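Local coordinates for protein 2-dehydropantoate 2-reductase (Geobacter metallireducens, PDB 3HN2) that probably catalyses the NADPH-dependent reduction of ketopantoate (2-dehydropantoate) to pantoate, the second step of the pantoate branch of pantothenate biosynthesis, at residues 99-104 / 181-186. Residues are numbered along the deposited sequence; the frame is centred on the assembly and turned at random.
Sequences ILTLQN and RARWEK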
loop_
_atom_site.group_PDB
_atom_site.type_symbol
_atom_site.label_atom_id
_atom_site.label_comp_id
_atom_site.label_asym_id
_atom_site.label_seq_id
_atom_site.Cartn_x
_atom_site.Cartn_y
_atom_site.Cartn_z
ATOM N N ILE A 99 -18.481 -1.178 25.273
ATOM C CA ILE A 99 -18.488 -0.120 24.272
ATOM C C ILE A 99 -17.204 -0.148 23.436
ATOM O O ILE A 99 -16.096 -0.041 23.967
ATOM C CB ILE A 99 -18.710 1.263 24.935
ATOM C CG1 ILE A 99 -19.937 1.216 25.859
ATOM C CG2 ILE A 99 -18.887 2.338 23.881
ATOM C CD1 ILE A 99 -19.983 2.286 26.928
ATOM N N LEU A 100 -17.368 -0.311 22.126
ATOM C CA LEU A 100 -16.238 -0.414 21.208
ATOM C C LEU A 100 -16.122 0.840 20.356
ATOM O O LEU A 100 -17.009 1.143 19.556
ATOM C CB LEU A 100 -16.368 -1.666 20.331
ATOM C CG LEU A 100 -15.400 -1.992 19.182
ATOM C CD1 LEU A 100 -13.954 -1.871 19.595
ATOM C CD2 LEU A 100 -15.665 -3.405 18.696
ATOM N N THR A 101 -15.026 1.567 20.539
ATOM C CA THR A 101 -14.786 2.781 19.773
ATOM C C THR A 101 -13.828 2.529 18.581
ATOM O O THR A 101 -12.757 1.927 18.734
ATOM C CB THR A 101 -14.362 3.950 20.704
ATOM O OG1 THR A 101 -14.651 5.203 20.081
ATOM C CG2 THR A 101 -12.903 3.887 21.092
ATOM N N LEU A 102 -14.249 2.957 17.394
ATOM C CA LEU A 102 -13.469 2.751 16.163
ATOM C C LEU A 102 -13.131 4.061 15.465
ATOM O O LEU A 102 -12.577 4.070 14.364
ATOM C CB LEU A 102 -14.230 1.851 15.190
ATOM C CG LEU A 102 -14.238 0.337 15.384
ATOM C CD1 LEU A 102 -15.245 -0.278 14.441
ATOM C CD2 LEU A 102 -12.870 -0.252 15.141
ATOM N N GLN A 103 -13.467 5.164 16.121
ATOM C CA GLN A 103 -13.266 6.500 15.578
ATOM C C GLN A 103 -11.812 6.942 15.635
ATOM O O GLN A 103 -10.968 6.266 16.216
ATOM C CB GLN A 103 -14.183 7.497 16.288
ATOM C CG GLN A 103 -14.959 6.872 17.444
ATOM C CD GLN A 103 -15.643 7.884 18.335
ATOM O OE1 GLN A 103 -15.385 7.934 19.532
ATOM N NE2 GLN A 103 -16.520 8.695 17.757
ATOM N N ASN A 104 -11.531 8.088 15.026
ATOM C CA ASN A 104 -10.160 8.541 14.812
ATOM C C ASN A 104 -9.609 9.446 15.907
ATOM O O ASN A 104 -10.354 10.157 16.578
ATOM C CB ASN A 104 -10.051 9.242 13.453
ATOM C CG ASN A 104 -10.293 8.300 12.292
ATOM O OD1 ASN A 104 -10.347 7.079 12.464
ATOM N ND2 ASN A 104 -10.436 8.864 11.099
ATOM N N ARG A 181 -0.376 2.617 22.398
ATOM C CA ARG A 181 0.682 2.671 21.386
ATOM C C ARG A 181 0.108 2.619 19.976
ATOM O O ARG A 181 0.448 3.443 19.153
ATOM C CB ARG A 181 1.712 1.555 21.590
ATOM C CG ARG A 181 2.834 1.551 20.545
ATOM C CD ARG A 181 3.738 0.343 20.697
ATOM N NE ARG A 181 4.243 -0.078 19.397
ATOM C CZ ARG A 181 5.517 -0.028 19.021
ATOM N NH1 ARG A 181 6.452 0.396 19.860
ATOM N NH2 ARG A 181 5.856 -0.423 17.804
ATOM N N ALA A 182 -0.799 1.676 19.742
ATOM C CA ALA A 182 -1.447 1.466 18.450
ATOM C C ALA A 182 -2.215 2.683 17.914
ATOM O O ALA A 182 -2.234 2.914 16.699
ATOM C CB ALA A 182 -2.360 0.254 18.532
ATOM N N ARG A 183 -2.851 3.437 18.817
ATOM C CA ARG A 183 -3.510 4.708 18.490
ATOM C C ARG A 183 -2.478 5.706 17.972
ATOM O O ARG A 183 -2.675 6.340 16.929
ATOM C CB ARG A 183 -4.218 5.290 19.728
ATOM C CG ARG A 183 -5.498 4.561 20.152
ATOM C CD ARG A 183 -6.756 5.253 19.626
ATOM N NE ARG A 183 -7.780 4.274 19.272
ATOM C CZ ARG A 183 -8.825 4.518 18.485
ATOM N NH1 ARG A 183 -9.694 3.549 18.228
ATOM N NH2 ARG A 183 -9.005 5.720 17.954
ATOM N N TRP A 184 -1.369 5.817 18.703
ATOM C CA TRP A 184 -0.257 6.678 18.325
ATOM C C TRP A 184 0.434 6.209 17.047
ATOM O O TRP A 184 0.939 7.026 16.277
ATOM C CB TRP A 184 0.756 6.757 19.463
ATOM C CG TRP A 184 0.412 7.774 20.499
ATOM C CD1 TRP A 184 -0.147 7.540 21.726
ATOM C CD2 TRP A 184 0.602 9.193 20.408
ATOM N NE1 TRP A 184 -0.313 8.725 22.403
ATOM C CE2 TRP A 184 0.132 9.755 21.617
ATOM C CE3 TRP A 184 1.110 10.043 19.419
ATOM C CZ2 TRP A 184 0.165 11.132 21.868
ATOM C CZ3 TRP A 184 1.147 11.416 19.671
ATOM C CH2 TRP A 184 0.676 11.942 20.886
ATOM N N GLU A 185 0.451 4.895 16.837
ATOM C CA GLU A 185 0.992 4.297 15.624
ATOM C C GLU A 185 0.215 4.760 14.395
ATOM O O GLU A 185 0.812 5.056 13.364
ATOM C CB GLU A 185 0.973 2.767 15.718
ATOM C CG GLU A 185 1.950 2.154 16.729
ATOM C CD GLU A 185 2.008 0.630 16.648
ATOM O OE1 GLU A 185 0.977 -0.004 16.326
ATOM O OE2 GLU A 185 3.091 0.061 16.910
ATOM N N LYS A 186 -1.111 4.840 14.520
ATOM C CA LYS A 186 -1.966 5.295 13.422
ATOM C C LYS A 186 -1.913 6.808 13.249
ATOM O O LYS A 186 -2.146 7.316 12.152
ATOM C CB LYS A 186 -3.415 4.849 13.618
ATOM C CG LYS A 186 -4.146 4.650 12.299
ATOM C CD LYS A 186 -5.630 4.931 12.413
ATOM C CE LYS A 186 -6.263 5.003 11.033
ATOM N NZ LYS A 186 -7.743 5.145 11.090
#
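Arg183 carries this contact, reaching from helix 179-200 to the backbone just beyond strand 98-101. Arg183 NH2 donates to Gln103 O at 2.7 Å, a nearly straight bond (N-H...O 172°) that lies both in the carbonyl plane and in the plane of the guanidinium, so the flat group meets the peptide edge-on. Arg183 NH1 sits 3.5 Å from Thr101 O, close to the carbonyl at the strand's end without bonding to it. Arg183 CG lies anti to the carbonyl carbon (chi1 -73°), and bends at chi2 and chi3 bring the guanidinium to the loop. Beside it Lys186, with CG anti to the backbone N and the chain extended beyond, crosses Asn104 obliquely; Lys186 NZ comes 3.5 Å from Asn104 OD1 without a hydrogen bond being made there, and is hydrogen-bonded instead to Ala126 O of strand 121-129.

Two further partners fix the rotation of the guanidinium: Arg183 NE forms a salt bridge with Glu109 of helix 108-115, and Arg183 NH2 also bonds to Gly105 O. An alanine in place of Arg183 would remove the guanidinium and would probably loosen the loop after the strand from the helix, leaving Glu109 without this counter-charge. Gln103 points its CB away from the helix, and its amide is held by Tyr85 OH (at OE1) and Leu77 O (at NE2). The arrangement ties the loop at the C-terminal end of strand 98-101, a parallel strand inside the sheet of the Rossmann-type domain, to the first long helix of the C-terminal helical domain, the two-domain architecture of ketopantoate reductases, in which the active site lies in the cleft between domains.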